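Local structure of Sodium/sialic acid symporter SiaT (Proteus mirabilis, 5NV9) at residues V238-F243 with N457-V463; V442-V447 with I464-V469; L84-L89 with N247-F251. The protein imports the sialic acid N-acetylneuraminic acid across the bacterial inner membrane, drawing on the sodium gradient to energise uptake. One frame throughout, in Å; residues are numbered along the deposited sequence.

All three contacts join transmembrane helices. Contacts 1 and 3 are buried and share helix 236-253: contact 1 lies toward its start, where Phe243 touches the bound sialic acid, and contact 3 lies toward its end, beside the same ligand. Contact 2 is only partly buried, lies away from the sugar and sodium sites, and shares helix 459-475 with contact 1, so that this helix meets 236-253 with one turn and 433-452 with the next. The chemistry differs accordingly. Contact 1 is aromatic and apolar, contact 3 sets aliphatic groups against an amide and a phenylalanine, and contact 2 alone has a hydrogen bond linking its two segments.

Contact 1 (V238-F243 with N457-V463); sequences VLMIGF and NFFFYGV. With SLB (N-acetyl-beta-neuraminic acid), chain D.
Gly242 and Phe459 bring their CA atoms to 4.4 Å where the short helical segments 238-243 and 459-463 cross at 41°, their axes 8.1 Å apart at closest approach. Glycine suits this place because the Phe459 ring occupies the space a side chain there would need; Gly242 CA also makes a CA-H...O contact of 3.5 Å with Phe459 O. Phe459 is a knob in a hole made by Val238, Leu239, Gly242 and Phe243. Its chi1 of -81° sets CG beside the backbone N and sends the ring between Leu239 and Phe458: Leu239 CA stands over the centre of one face, a CH-pi contact 4.0 Å from the ring centroid, and Phe458 CE2 lies over the other. The edge of Phe459, at CE1 and CZ, points into the face of Phe243, a T-shaped pair with planes at 68° and centroids 4.9 Å apart. The two branches of Val238 meet different phenylalanines, CG1 against Phe459 CB at 3.7 Å and CG2 against Phe460 CZ. Asn457 holds the incoming turn: its OD1 accepts a capping bond of 2.9 Å from Phe459 N, while its ND2 bonds to Thr232 O and Ser234 OG. On the opposite face of Phe243 lies the acetamido group of N-acetylneuraminic acid, with Phe243 CE1 3.6 Å from C10, so Phe459 backs a wall of the substrate pocket in this outward-open LeuT-fold symporter.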
ATOM      1  N   VAL A 238      -1.153  -2.886 -21.389  1.00 23.22           N
ATOM      2  CA  VAL A 238      -1.212  -1.622 -20.577  1.00 23.77           C
ATOM      3  C   VAL A 238      -1.034  -1.832 -19.065  1.00 25.24           C
ATOM      4  O   VAL A 238      -0.207  -1.194 -18.397  1.00 22.63           O
ATOM      5  CB  VAL A 238      -2.512  -0.866 -20.891  1.00 23.49           C
ATOM      6  CG1 VAL A 238      -2.620   0.398 -20.041  1.00 24.71           C
ATOM      7  CG2 VAL A 238      -2.526  -0.536 -22.384  1.00 25.28           C
ATOM      8  N   LEU A 239      -1.797  -2.775 -18.511  1.00 24.06           N
ATOM      9  CA  LEU A 239      -1.659  -3.097 -17.112  1.00 23.88           C
ATOM     10  C   LEU A 239      -0.304  -3.787 -16.767  1.00 24.27           C
ATOM     11  O   LEU A 239       0.203  -3.585 -15.683  1.00 25.83           O
ATOM     12  CB  LEU A 239      -2.870  -3.884 -16.593  1.00 25.42           C
ATOM     13  CG  LEU A 239      -3.053  -5.275 -17.142  1.00 27.88           C
ATOM     14  CD1 LEU A 239      -2.141  -6.209 -16.382  1.00 29.99           C
ATOM     15  CD2 LEU A 239      -4.499  -5.766 -17.019  1.00 29.23           C
HETATM   16  N   MSE A 240       0.304  -4.533 -17.685  1.00 23.96           N
HETATM   17  CA  MSE A 240       1.638  -5.069 -17.466  1.00 26.42           C
HETATM   18  C   MSE A 240       2.684  -3.974 -17.343  1.00 26.36           C
HETATM   19  O   MSE A 240       3.440  -3.973 -16.381  1.00 24.87           O
HETATM   20  CB  MSE A 240       2.065  -6.045 -18.551  1.00 28.25           C
HETATM   21  CG  MSE A 240       1.393  -7.374 -18.265  1.00 33.09           C
HETATM   22 SE   MSE A 240       1.736  -8.671 -19.722  1.00 40.94          SE
HETATM   23  CE  MSE A 240       3.354  -9.382 -18.828  1.00 40.20           C
ATOM     24  N   ILE A 241       2.737  -3.028 -18.285  1.00 24.68           N
ATOM     25  CA  ILE A 241       3.673  -1.917 -18.159  1.00 26.47           C
ATOM     26  C   ILE A 241       3.306  -1.033 -16.968  1.00 23.82           C
ATOM     27  O   ILE A 241       4.184  -0.674 -16.173  1.00 20.27           O
ATOM     28  CB  ILE A 241       3.753  -1.022 -19.407  1.00 30.46           C
ATOM     29  CG1 ILE A 241       3.857  -1.855 -20.663  1.00 35.85           C
ATOM     30  CG2 ILE A 241       5.017  -0.161 -19.341  1.00 31.04           C
ATOM     31  CD1 ILE A 241       3.324  -1.100 -21.863  1.00 40.62           C
ATOM     32  N   GLY A 242       2.009  -0.757 -16.806  1.00 22.16           N
ATOM     33  CA  GLY A 242       1.524   0.026 -15.667  1.00 22.39           C
ATOM     34  C   GLY A 242       1.863  -0.602 -14.308  1.00 25.75           C
ATOM     35  O   GLY A 242       2.417   0.072 -13.412  1.00 23.79           O
ATOM     36  N   PHE A 243       1.559  -1.895 -14.125  1.00 25.84           N
ATOM     37  CA  PHE A 243       1.900  -2.547 -12.852  1.00 26.00           C
ATOM     38  C   PHE A 243       3.407  -2.721 -12.616  1.00 26.69           C
ATOM     39  O   PHE A 243       3.861  -2.614 -11.445  1.00 27.70           O
ATOM     40  CB  PHE A 243       1.184  -3.885 -12.648  1.00 23.53           C
ATOM     41  CG  PHE A 243      -0.223  -3.736 -12.140  1.00 23.17           C
ATOM     42  CD1 PHE A 243      -0.502  -2.924 -11.076  1.00 23.54           C
ATOM     43  CD2 PHE A 243      -1.273  -4.342 -12.781  1.00 22.72           C
ATOM     44  CE1 PHE A 243      -1.814  -2.748 -10.600  1.00 23.63           C
ATOM     45  CE2 PHE A 243      -2.576  -4.176 -12.322  1.00 22.76           C
ATOM     46  CZ  PHE A 243      -2.856  -3.377 -11.227  1.00 24.06           C
ATOM     47  N   ASN A 457      -4.839   6.238 -20.652  1.00 23.05           N
ATOM     48  CA  ASN A 457      -5.183   5.392 -19.539  1.00 23.13           C
ATOM     49  C   ASN A 457      -4.313   5.729 -18.305  1.00 23.18           C
ATOM     50  O   ASN A 457      -3.145   6.095 -18.416  1.00 21.59           O
ATOM     51  CB  ASN A 457      -5.032   3.907 -19.998  1.00 22.41           C
ATOM     52  CG  ASN A 457      -5.515   2.934 -18.914  1.00 27.88           C
ATOM     53  OD1 ASN A 457      -4.779   2.647 -17.952  1.00 25.46           O
ATOM     54  ND2 ASN A 457      -6.773   2.534 -18.998  1.00 25.27           N
ATOM     55  N   PHE A 458      -4.875   5.639 -17.115  1.00 27.02           N
ATOM     56  CA  PHE A 458      -4.122   5.961 -15.873  1.00 26.84           C
ATOM     57  C   PHE A 458      -2.868   5.125 -15.672  1.00 24.84           C
ATOM     58  O   PHE A 458      -1.935   5.562 -15.007  1.00 26.57           O
ATOM     59  CB  PHE A 458      -5.031   5.860 -14.631  1.00 30.37           C
ATOM     60  CG  PHE A 458      -5.426   4.456 -14.296  1.00 32.01           C
ATOM     61  CD1 PHE A 458      -6.556   3.878 -14.888  1.00 42.23           C
ATOM     62  CD2 PHE A 458      -4.687   3.714 -13.412  1.00 36.02           C
ATOM     63  CE1 PHE A 458      -6.933   2.577 -14.598  1.00 39.92           C
ATOM     64  CE2 PHE A 458      -5.064   2.412 -13.105  1.00 40.54           C
ATOM     65  CZ  PHE A 458      -6.175   1.840 -13.715  1.00 40.63           C
ATOM     66  N   PHE A 459      -2.830   3.920 -16.225  1.00 21.49           N
ATOM     67  CA  PHE A 459      -1.633   3.084 -16.136  1.00 23.42           C
ATOM     68  C   PHE A 459      -0.384   3.706 -16.762  1.00 24.19           C
ATOM     69  O   PHE A 459       0.737   3.309 -16.419  1.00 23.83           O
ATOM     70  CB  PHE A 459      -1.836   1.674 -16.707  1.00 21.64           C
ATOM     71  CG  PHE A 459      -2.521   0.725 -15.757  1.00 21.46           C
ATOM     72  CD1 PHE A 459      -1.939   0.371 -14.547  1.00 23.86           C
ATOM     73  CD2 PHE A 459      -3.790   0.206 -16.075  1.00 22.08           C
ATOM     74  CE1 PHE A 459      -2.570  -0.527 -13.673  1.00 24.40           C
ATOM     75  CE2 PHE A 459      -4.413  -0.702 -15.231  1.00 25.95           C
ATOM     76  CZ  PHE A 459      -3.810  -1.054 -14.018  1.00 26.99           C
ATOM     77  N   PHE A 460      -0.575   4.668 -17.648  1.00 23.74           N
ATOM     78  CA  PHE A 460       0.541   5.333 -18.280  1.00 22.79           C
ATOM     79  C   PHE A 460       1.196   6.431 -17.445  1.00 23.74           C
ATOM     80  O   PHE A 460       2.289   6.845 -17.778  1.00 25.54           O
ATOM     81  CB  PHE A 460       0.092   5.886 -19.608  1.00 23.19           C
ATOM     82  CG  PHE A 460      -0.051   4.825 -20.668  1.00 23.23           C
ATOM     83  CD1 PHE A 460       1.016   4.066 -21.027  1.00 25.77           C
ATOM     84  CD2 PHE A 460      -1.286   4.571 -21.278  1.00 23.23           C
ATOM     85  CE1 PHE A 460       0.902   3.044 -21.991  1.00 26.79           C
ATOM     86  CE2 PHE A 460      -1.397   3.604 -22.250  1.00 22.91           C
ATOM     87  CZ  PHE A 460      -0.304   2.828 -22.609  1.00 24.53           C
ATOM     88  N   TYR A 461       0.496   6.951 -16.428  1.00 24.66           N
ATOM     89  CA  TYR A 461       0.987   8.067 -15.658  1.00 24.77           C
ATOM     90  C   TYR A 461       2.320   7.744 -14.984  1.00 25.17           C
ATOM     91  O   TYR A 461       3.231   8.573 -15.030  1.00 24.38           O
ATOM     92  CB  TYR A 461       0.001   8.562 -14.604  1.00 26.96           C
ATOM     93  CG  TYR A 461      -1.382   8.976 -15.089  1.00 27.22           C
ATOM     94  CD1 TYR A 461      -1.635   9.289 -16.398  1.00 29.27           C
ATOM     95  CD2 TYR A 461      -2.422   9.079 -14.200  1.00 29.05           C
ATOM     96  CE1 TYR A 461      -2.895   9.667 -16.821  1.00 28.70           C
ATOM     97  CE2 TYR A 461      -3.694   9.418 -14.621  1.00 27.69           C
ATOM     98  CZ  TYR A 461      -3.900   9.717 -15.928  1.00 27.46           C
ATOM     99  OH  TYR A 461      -5.115  10.056 -16.359  1.00 27.40           O
ATOM    100  N   GLY A 462       2.435   6.548 -14.406  1.00 23.08           N
ATOM    101  CA  GLY A 462       3.652   6.136 -13.689  1.00 25.19           C
ATOM    102  C   GLY A 462       4.843   5.938 -14.611  1.00 25.94           C
ATOM    103  O   GLY A 462       5.946   6.377 -14.297  1.00 23.83           O
ATOM    104  N   VAL A 463       4.606   5.293 -15.753  1.00 25.70           N
ATOM    105  CA  VAL A 463       5.630   4.962 -16.741  1.00 26.82           C
ATOM    106  C   VAL A 463       6.228   6.280 -17.317  1.00 27.40           C
ATOM    107  O   VAL A 463       7.441   6.459 -17.419  1.00 24.18           O
ATOM    108  CB  VAL A 463       5.011   4.150 -17.936  1.00 31.61           C
ATOM    109  CG1 VAL A 463       6.124   3.604 -18.825  1.00 34.94           C
ATOM    110  CG2 VAL A 463       4.141   2.997 -17.445  1.00 34.05           C
TER
HETATM  111  C1  SLB D 503      -3.700  -2.000  -1.945  1.00 27.24           C
HETATM  112  C2  SLB D 503      -2.656  -2.189  -3.011  1.00 25.15           C
HETATM  113  C3  SLB D 503      -3.184  -1.643  -4.318  1.00 24.67           C
HETATM  114  C4  SLB D 503      -2.270  -1.984  -5.516  1.00 25.99           C
HETATM  115  C5  SLB D 503      -2.194  -3.511  -5.549  1.00 26.42           C
HETATM  116  C6  SLB D 503      -1.650  -4.039  -4.204  1.00 26.08           C
HETATM  117  C7  SLB D 503      -1.548  -5.567  -4.108  1.00 24.20           C
HETATM  118  C8  SLB D 503      -1.032  -6.007  -2.763  1.00 22.85           C
HETATM  119  C9  SLB D 503      -0.772  -7.512  -2.726  1.00 24.83           C
HETATM  120  C10 SLB D 503      -1.776  -4.767  -7.631  1.00 28.16           C
HETATM  121  C11 SLB D 503      -0.671  -5.394  -8.441  1.00 31.60           C
HETATM  122  N5  SLB D 503      -1.331  -3.973  -6.647  1.00 27.84           N
HETATM  123  O1A SLB D 503      -4.511  -2.963  -1.718  1.00 24.48           O
HETATM  124  O1B SLB D 503      -3.758  -0.859  -1.347  1.00 29.61           O
HETATM  125  O2  SLB D 503      -1.413  -1.521  -2.655  1.00 24.77           O
HETATM  126  O4  SLB D 503      -2.838  -1.490  -6.778  1.00 24.67           O
HETATM  127  O6  SLB D 503      -2.492  -3.616  -3.135  1.00 27.94           O
HETATM  128  O7  SLB D 503      -2.835  -6.174  -4.267  1.00 23.82           O
HETATM  129  O8  SLB D 503       0.165  -5.305  -2.448  1.00 25.09           O
HETATM  130  O9  SLB D 503       0.292  -7.909  -3.626  1.00 27.58           O
HETATM  131  O10 SLB D 503      -2.978  -5.015  -7.825  1.00 26.82           O

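Contact 2 (V442-V447 with I464-V469); sequences VSIIAV and IGSMSV
Ile464 O, on the helix face that packs against Ala446, is gripped twice by Ser468: its N at 3.0 Å from Ile464 O and its OG at 2.8 Å from that same oxygen arrive from opposite faces of the carbonyl plane. With its hydroxyl satisfied inside its own helix, Ser468 can offer a carbon to the neighbour, and its CB lies 3.6 Å from Ser443 CA. Ser443 does the reverse. Its OG, anti to the backbone N (chi1 -164°), crosses to donate a 2.6 Å hydrogen bond to Gly465 O, approaching from the side with a C=O...OG angle of 112°. The helical bond to that oxygen from Val469 N is weak. Small residues permit this closeness: Val447 CG1 presses to 3.5 Å from the bare CA of Gly465, and the Ala446 methyl CB meets Ile464 CG2 at 3.8 Å. The segment axes come within 8.2 Å at 150°, nearly antiparallel, as consecutive transmembrane helices 433-452 and 459-475 form a hairpin. Pro417 of helix 415-427 touches both Ser443 and Val469, and Ser466, bonded through OG to Gly416 O, packs with Met467 on Phe245 of helix 236-253.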
ATOM      1  N   VAL A 442      10.856  18.064 -16.300  1.00 21.51           N
ATOM      2  CA  VAL A 442      10.329  17.383 -17.486  1.00 22.99           C
ATOM      3  C   VAL A 442       9.224  16.379 -17.141  1.00 22.93           C
ATOM      4  O   VAL A 442       8.142  16.383 -17.779  1.00 24.25           O
ATOM      5  CB  VAL A 442      11.436  16.611 -18.197  1.00 24.18           C
ATOM      6  CG1 VAL A 442      10.824  15.675 -19.252  1.00 26.09           C
ATOM      7  CG2 VAL A 442      12.393  17.604 -18.874  1.00 25.98           C
ATOM      8  N   SER A 443       9.520  15.541 -16.143  1.00 21.76           N
ATOM      9  CA  SER A 443       8.564  14.568 -15.595  1.00 22.55           C
ATOM     10  C   SER A 443       7.260  15.244 -15.183  1.00 21.89           C
ATOM     11  O   SER A 443       6.185  14.819 -15.600  1.00 23.85           O
ATOM     12  CB  SER A 443       9.175  13.836 -14.396  1.00 24.17           C
ATOM     13  OG  SER A 443       8.415  12.677 -14.118  1.00 32.67           O
ATOM     14  N   ILE A 444       7.338  16.333 -14.421  1.00 22.16           N
ATOM     15  CA  ILE A 444       6.131  16.949 -13.899  1.00 21.96           C
ATOM     16  C   ILE A 444       5.213  17.454 -15.002  1.00 24.05           C
ATOM     17  O   ILE A 444       3.994  17.233 -14.981  1.00 23.21           O
ATOM     18  CB  ILE A 444       6.445  18.057 -12.890  1.00 23.37           C
ATOM     19  CG1 ILE A 444       6.866  17.420 -11.543  1.00 23.26           C
ATOM     20  CG2 ILE A 444       5.249  18.989 -12.707  1.00 22.84           C
ATOM     21  CD1 ILE A 444       7.483  18.444 -10.618  1.00 23.78           C
ATOM     22  N   ILE A 445       5.822  18.121 -15.972  1.00 23.38           N
ATOM     23  CA  ILE A 445       5.123  18.640 -17.093  1.00 24.12           C
ATOM     24  C   ILE A 445       4.479  17.531 -17.931  1.00 22.77           C
ATOM     25  O   ILE A 445       3.352  17.690 -18.476  1.00 23.93           O
ATOM     26  CB  ILE A 445       6.108  19.450 -17.976  1.00 24.02           C
ATOM     27  CG1 ILE A 445       6.488  20.760 -17.310  1.00 26.52           C
ATOM     28  CG2 ILE A 445       5.492  19.735 -19.314  1.00 26.22           C
ATOM     29  CD1 ILE A 445       7.582  21.531 -18.049  1.00 29.16           C
ATOM     30  N   ALA A 446       5.214  16.439 -18.093  1.00 21.70           N
ATOM     31  CA  ALA A 446       4.756  15.364 -18.917  1.00 19.76           C
ATOM     32  C   ALA A 446       3.558  14.679 -18.279  1.00 20.99           C
ATOM     33  O   ALA A 446       2.601  14.374 -19.000  1.00 18.26           O
ATOM     34  CB  ALA A 446       5.862  14.349 -19.163  1.00 19.39           C
ATOM     35  N   VAL A 447       3.624  14.458 -16.963  1.00 19.63           N
ATOM     36  CA  VAL A 447       2.525  13.816 -16.252  1.00 22.28           C
ATOM     37  C   VAL A 447       1.288  14.700 -16.190  1.00 23.10           C
ATOM     38  O   VAL A 447       0.174  14.166 -16.307  1.00 23.98           O
ATOM     39  CB  VAL A 447       2.884  13.255 -14.830  1.00 21.40           C
ATOM     40  CG1 VAL A 447       4.097  12.361 -14.946  1.00 22.89           C
ATOM     41  CG2 VAL A 447       3.152  14.333 -13.784  1.00 23.26           C
ATOM     42  N   ILE A 464       5.328   7.213 -17.645  1.00 27.76           N
ATOM     43  CA  ILE A 464       5.671   8.511 -18.237  1.00 27.23           C
ATOM     44  C   ILE A 464       6.503   9.279 -17.226  1.00 27.71           C
ATOM     45  O   ILE A 464       7.540   9.824 -17.563  1.00 24.48           O
ATOM     46  CB  ILE A 464       4.391   9.310 -18.643  1.00 27.02           C
ATOM     47  CG1 ILE A 464       3.882   8.799 -20.025  1.00 26.60           C
ATOM     48  CG2 ILE A 464       4.647  10.813 -18.709  1.00 28.96           C
ATOM     49  CD1 ILE A 464       2.465   9.159 -20.390  1.00 26.71           C
ATOM     50  N   GLY A 465       6.001   9.349 -16.004  1.00 25.04           N
ATOM     51  CA  GLY A 465       6.686  10.041 -14.944  1.00 28.56           C
ATOM     52  C   GLY A 465       8.077   9.469 -14.715  1.00 27.80           C
ATOM     53  O   GLY A 465       9.058  10.205 -14.686  1.00 28.81           O
ATOM     54  N   SER A 466       8.154   8.154 -14.576  1.00 28.49           N
ATOM     55  CA  SER A 466       9.428   7.486 -14.349  1.00 31.83           C
ATOM     56  C   SER A 466      10.390   7.673 -15.497  1.00 27.40           C
ATOM     57  O   SER A 466      11.519   8.102 -15.288  1.00 23.95           O
ATOM     58  CB  SER A 466       9.225   5.985 -14.089  1.00 32.00           C
ATOM     59  OG  SER A 466       8.768   5.810 -12.753  1.00 36.28           O
HETATM   60  N   MSE A 467       9.951   7.309 -16.692  1.00 27.87           N
HETATM   61  CA  MSE A 467      10.860   7.300 -17.860  1.00 27.96           C
HETATM   62  C   MSE A 467      11.295   8.714 -18.277  1.00 27.14           C
HETATM   63  O   MSE A 467      12.348   8.875 -18.881  1.00 28.48           O
HETATM   64  CB  MSE A 467      10.267   6.502 -19.001  1.00 29.55           C
HETATM   65  CG  MSE A 467      10.192   5.011 -18.685  1.00 33.20           C
HETATM   66 SE   MSE A 467      11.939   4.269 -18.079  1.00 45.55          SE
HETATM   67  CE  MSE A 467      13.003   4.900 -19.612  1.00 43.54           C
ATOM     68  N   SER A 468      10.498   9.737 -17.943  1.00 23.54           N
ATOM     69  CA  SER A 468      10.847  11.118 -18.211  1.00 23.80           C
ATOM     70  C   SER A 468      12.083  11.555 -17.371  1.00 24.07           C
ATOM     71  O   SER A 468      12.977  12.263 -17.843  1.00 22.22           O
ATOM     72  CB  SER A 468       9.688  12.059 -17.862  1.00 22.83           C
ATOM     73  OG  SER A 468       8.645  12.089 -18.822  1.00 24.92           O
ATOM     74  N   VAL A 469      12.109  11.171 -16.086  1.00 23.15           N
ATOM     75  CA  VAL A 469      13.241  11.439 -15.243  1.00 20.46           C
ATOM     76  C   VAL A 469      14.482  10.705 -15.800  1.00 21.22           C
ATOM     77  O   VAL A 469      15.576  11.304 -15.935  1.00 22.55           O
ATOM     78  CB  VAL A 469      12.954  11.079 -13.740  1.00 22.32           C
ATOM     79  CG1 VAL A 469      14.186  11.340 -12.902  1.00 24.31           C
ATOM     80  CG2 VAL A 469      11.846  11.946 -13.170  1.00 23.43           C
TER

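Contact 3 (L84-L89 with N247-F251); sequences LAIAIL and NIQQF
Asn247 meets Ala85 where helix 236-253 packs against helix 80-87, inside the LeuT fold and next to the bound sialic acid. The Asn247 amide lies along the backbone of Ala85, its CG 3.6 Å from Ala85 CB, and the short Ala85 side chain leaves the amide close to the backbone. Its ND2 is 3.3 Å from Ala85 N, but both are donors and no bond forms; ND2 instead gives its hydrogen bond to Gly81 O, one helical turn before Ala85, which satisfies this nitrogen of the buried side chain. Asn247 O accepts from Phe251 N at 3.0 Å and also meets Ile88 CD1 at 3.5 Å. Ile88 reaches there because CG1 sits between its backbone N and carbonyl carbon (chi1 60°), carrying CD1 across to the other helix while CG2 turns to Ile248, whose CG1 is 4.3 Å from it. Ile248 also touches Thr419 of helix 415-427, so its branched side chain packs against two different parts of the fold. Phe251 closes the segment in a wider pi-type turn. The ring is met obliquely by aliphatic groups from three residues: Ala85 CB, Ile88 CD1, and Leu89 CD2, which lies 3.9 Å from Phe251 CD1. Val54 and Asn277, from helices 47-58 and 267-301, also touch this large side chain. Asn247 O lies in the plane of the Phe251 ring at its edge, 3.2 Å from Phe251 CD2.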
ATOM      1  N   LEU A  84       4.236  -9.640 -11.301  1.00 23.25           N
ATOM      2  CA  LEU A  84       5.298  -8.679 -11.652  1.00 23.75           C
ATOM      3  C   LEU A  84       5.934  -8.107 -10.386  1.00 21.37           C
ATOM      4  O   LEU A  84       7.028  -7.677 -10.426  1.00 23.52           O
ATOM      5  CB  LEU A  84       4.767  -7.520 -12.484  1.00 23.15           C
ATOM      6  CG  LEU A  84       4.301  -7.942 -13.877  1.00 24.80           C
ATOM      7  CD1 LEU A  84       3.618  -6.788 -14.634  1.00 24.62           C
ATOM      8  CD2 LEU A  84       5.454  -8.517 -14.672  1.00 25.44           C
ATOM      9  N   ALA A  85       5.206  -8.105  -9.287  1.00 24.89           N
ATOM     10  CA  ALA A  85       5.643  -7.539  -7.997  1.00 23.98           C
ATOM     11  C   ALA A  85       6.611  -8.511  -7.371  1.00 26.96           C
ATOM     12  O   ALA A  85       7.500  -8.105  -6.620  1.00 29.02           O
ATOM     13  CB  ALA A  85       4.464  -7.312  -7.076  1.00 22.00           C
ATOM     14  N   ILE A  86       6.432  -9.796  -7.664  1.00 26.12           N
ATOM     15  CA  ILE A  86       7.386 -10.794  -7.212  1.00 28.07           C
ATOM     16  C   ILE A  86       8.605 -10.784  -8.136  1.00 27.18           C
ATOM     17  O   ILE A  86       9.726 -10.800  -7.658  1.00 26.94           O
ATOM     18  CB  ILE A  86       6.759 -12.184  -7.188  1.00 29.06           C
ATOM     19  CG1 ILE A  86       5.581 -12.195  -6.231  1.00 29.59           C
ATOM     20  CG2 ILE A  86       7.792 -13.274  -6.871  1.00 27.95           C
ATOM     21  CD1 ILE A  86       4.790 -13.484  -6.317  1.00 31.22           C
ATOM     22  N   ALA A  87       8.380 -10.763  -9.450  1.00 25.23           N
ATOM     23  CA  ALA A  87       9.478 -10.781 -10.405  1.00 23.01           C
ATOM     24  C   ALA A  87      10.517  -9.679 -10.246  1.00 23.44           C
ATOM     25  O   ALA A  87      11.669  -9.879 -10.566  1.00 23.56           O
ATOM     26  CB  ALA A  87       8.924 -10.726 -11.815  1.00 24.97           C
ATOM     27  N   ILE A  88      10.140  -8.494  -9.791  1.00 24.20           N
ATOM     28  CA  ILE A  88      11.144  -7.447  -9.569  1.00 23.04           C
ATOM     29  C   ILE A  88      11.946  -7.594  -8.272  1.00 22.55           C
ATOM     30  O   ILE A  88      12.979  -6.944  -8.146  1.00 22.14           O
ATOM     31  CB  ILE A  88      10.542  -6.017  -9.573  1.00 25.77           C
ATOM     32  CG1 ILE A  88       9.510  -5.848  -8.485  1.00 25.11           C
ATOM     33  CG2 ILE A  88       9.929  -5.691 -10.948  1.00 27.36           C
ATOM     34  CD1 ILE A  88       9.347  -4.427  -8.013  1.00 26.29           C
ATOM     35  N   LEU A  89      11.518  -8.429  -7.317  1.00 21.33           N
ATOM     36  CA  LEU A  89      12.190  -8.485  -6.001  1.00 21.78           C
ATOM     37  C   LEU A  89      13.703  -8.780  -5.986  1.00 22.84           C
ATOM     38  O   LEU A  89      14.407  -8.193  -5.187  1.00 21.53           O
ATOM     39  CB  LEU A  89      11.454  -9.422  -5.000  1.00 23.69           C
ATOM     40  CG  LEU A  89      10.040  -8.945  -4.613  1.00 24.90           C
ATOM     41  CD1 LEU A  89       9.276  -9.895  -3.687  1.00 24.48           C
ATOM     42  CD2 LEU A  89      10.036  -7.533  -4.046  1.00 24.16           C
ATOM     43  N   ASN A 247       4.845  -1.197  -9.263  1.00 20.24           N
ATOM     44  CA  ASN A 247       5.511  -2.135  -8.376  1.00 21.15           C
ATOM     45  C   ASN A 247       6.932  -1.650  -8.113  1.00 20.14           C
ATOM     46  O   ASN A 247       7.389  -1.714  -6.972  1.00 21.48           O
ATOM     47  CB  ASN A 247       5.533  -3.596  -8.933  1.00 21.54           C
ATOM     48  CG  ASN A 247       4.145  -4.263  -8.910  1.00 22.85           C
ATOM     49  OD1 ASN A 247       3.319  -3.935  -8.078  1.00 25.59           O
ATOM     50  ND2 ASN A 247       3.878  -5.137  -9.862  1.00 21.64           N
ATOM     51  N   ILE A 248       7.629  -1.121  -9.138  1.00 19.77           N
ATOM     52  CA  ILE A 248       8.933  -0.558  -8.892  1.00 18.34           C
ATOM     53  C   ILE A 248       8.761   0.611  -7.904  1.00 18.61           C
ATOM     54  O   ILE A 248       9.550   0.784  -6.956  1.00 17.82           O
ATOM     55  CB  ILE A 248       9.643  -0.127 -10.174  1.00 20.66           C
ATOM     56  CG1 ILE A 248       9.965  -1.378 -11.007  1.00 22.87           C
ATOM     57  CG2 ILE A 248      10.963   0.527  -9.868  1.00 20.36           C
ATOM     58  CD1 ILE A 248      10.045  -1.068 -12.503  1.00 25.19           C
ATOM     59  N   GLN A 249       7.761   1.428  -8.121  1.00 18.36           N
ATOM     60  CA  GLN A 249       7.511   2.525  -7.138  1.00 20.84           C
ATOM     61  C   GLN A 249       7.384   1.957  -5.735  1.00 21.19           C
ATOM     62  O   GLN A 249       8.015   2.425  -4.774  1.00 25.65           O
ATOM     63  CB  GLN A 249       6.251   3.285  -7.492  1.00 20.52           C
ATOM     64  CG  GLN A 249       5.936   4.333  -6.448  1.00 25.42           C
ATOM     65  CD  GLN A 249       4.800   5.253  -6.849  1.00 30.34           C
ATOM     66  OE1 GLN A 249       4.626   5.604  -8.016  1.00 32.60           O
ATOM     67  NE2 GLN A 249       4.058   5.705  -5.867  1.00 36.76           N
ATOM     68  N   GLN A 250       6.535   0.970  -5.612  1.00 21.58           N
ATOM     69  CA  GLN A 250       6.156   0.412  -4.256  1.00 23.53           C
ATOM     70  C   GLN A 250       7.352  -0.159  -3.505  1.00 21.41           C
ATOM     71  O   GLN A 250       7.514   0.101  -2.331  1.00 22.69           O
ATOM     72  CB  GLN A 250       5.069  -0.654  -4.404  1.00 24.69           C
ATOM     73  CG  GLN A 250       4.535  -1.292  -3.113  1.00 30.13           C
ATOM     74  CD  GLN A 250       3.810  -0.297  -2.225  1.00 34.16           C
ATOM     75  OE1 GLN A 250       2.571  -0.197  -2.255  1.00 38.72           O
ATOM     76  NE2 GLN A 250       4.580   0.466  -1.437  1.00 33.56           N
ATOM     77  N   PHE A 251       8.217  -0.874  -4.219  1.00 21.94           N
ATOM     78  CA  PHE A 251       9.322  -1.592  -3.624  1.00 21.36           C
ATOM     79  C   PHE A 251      10.682  -0.932  -3.617  1.00 22.29           C
ATOM     80  O   PHE A 251      11.561  -1.453  -2.917  1.00 23.09           O
ATOM     81  CB  PHE A 251       9.359  -3.032  -4.208  1.00 22.44           C
ATOM     82  CG  PHE A 251       8.149  -3.827  -3.822  1.00 21.64           C
ATOM     83  CD1 PHE A 251       8.112  -4.511  -2.612  1.00 24.72           C
ATOM     84  CD2 PHE A 251       7.006  -3.828  -4.626  1.00 25.36           C
ATOM     85  CE1 PHE A 251       6.977  -5.214  -2.226  1.00 24.25           C
ATOM     86  CE2 PHE A 251       5.855  -4.530  -4.247  1.00 23.08           C
ATOM     87  CZ  PHE A 251       5.859  -5.223  -3.042  1.00 25.52           C
TER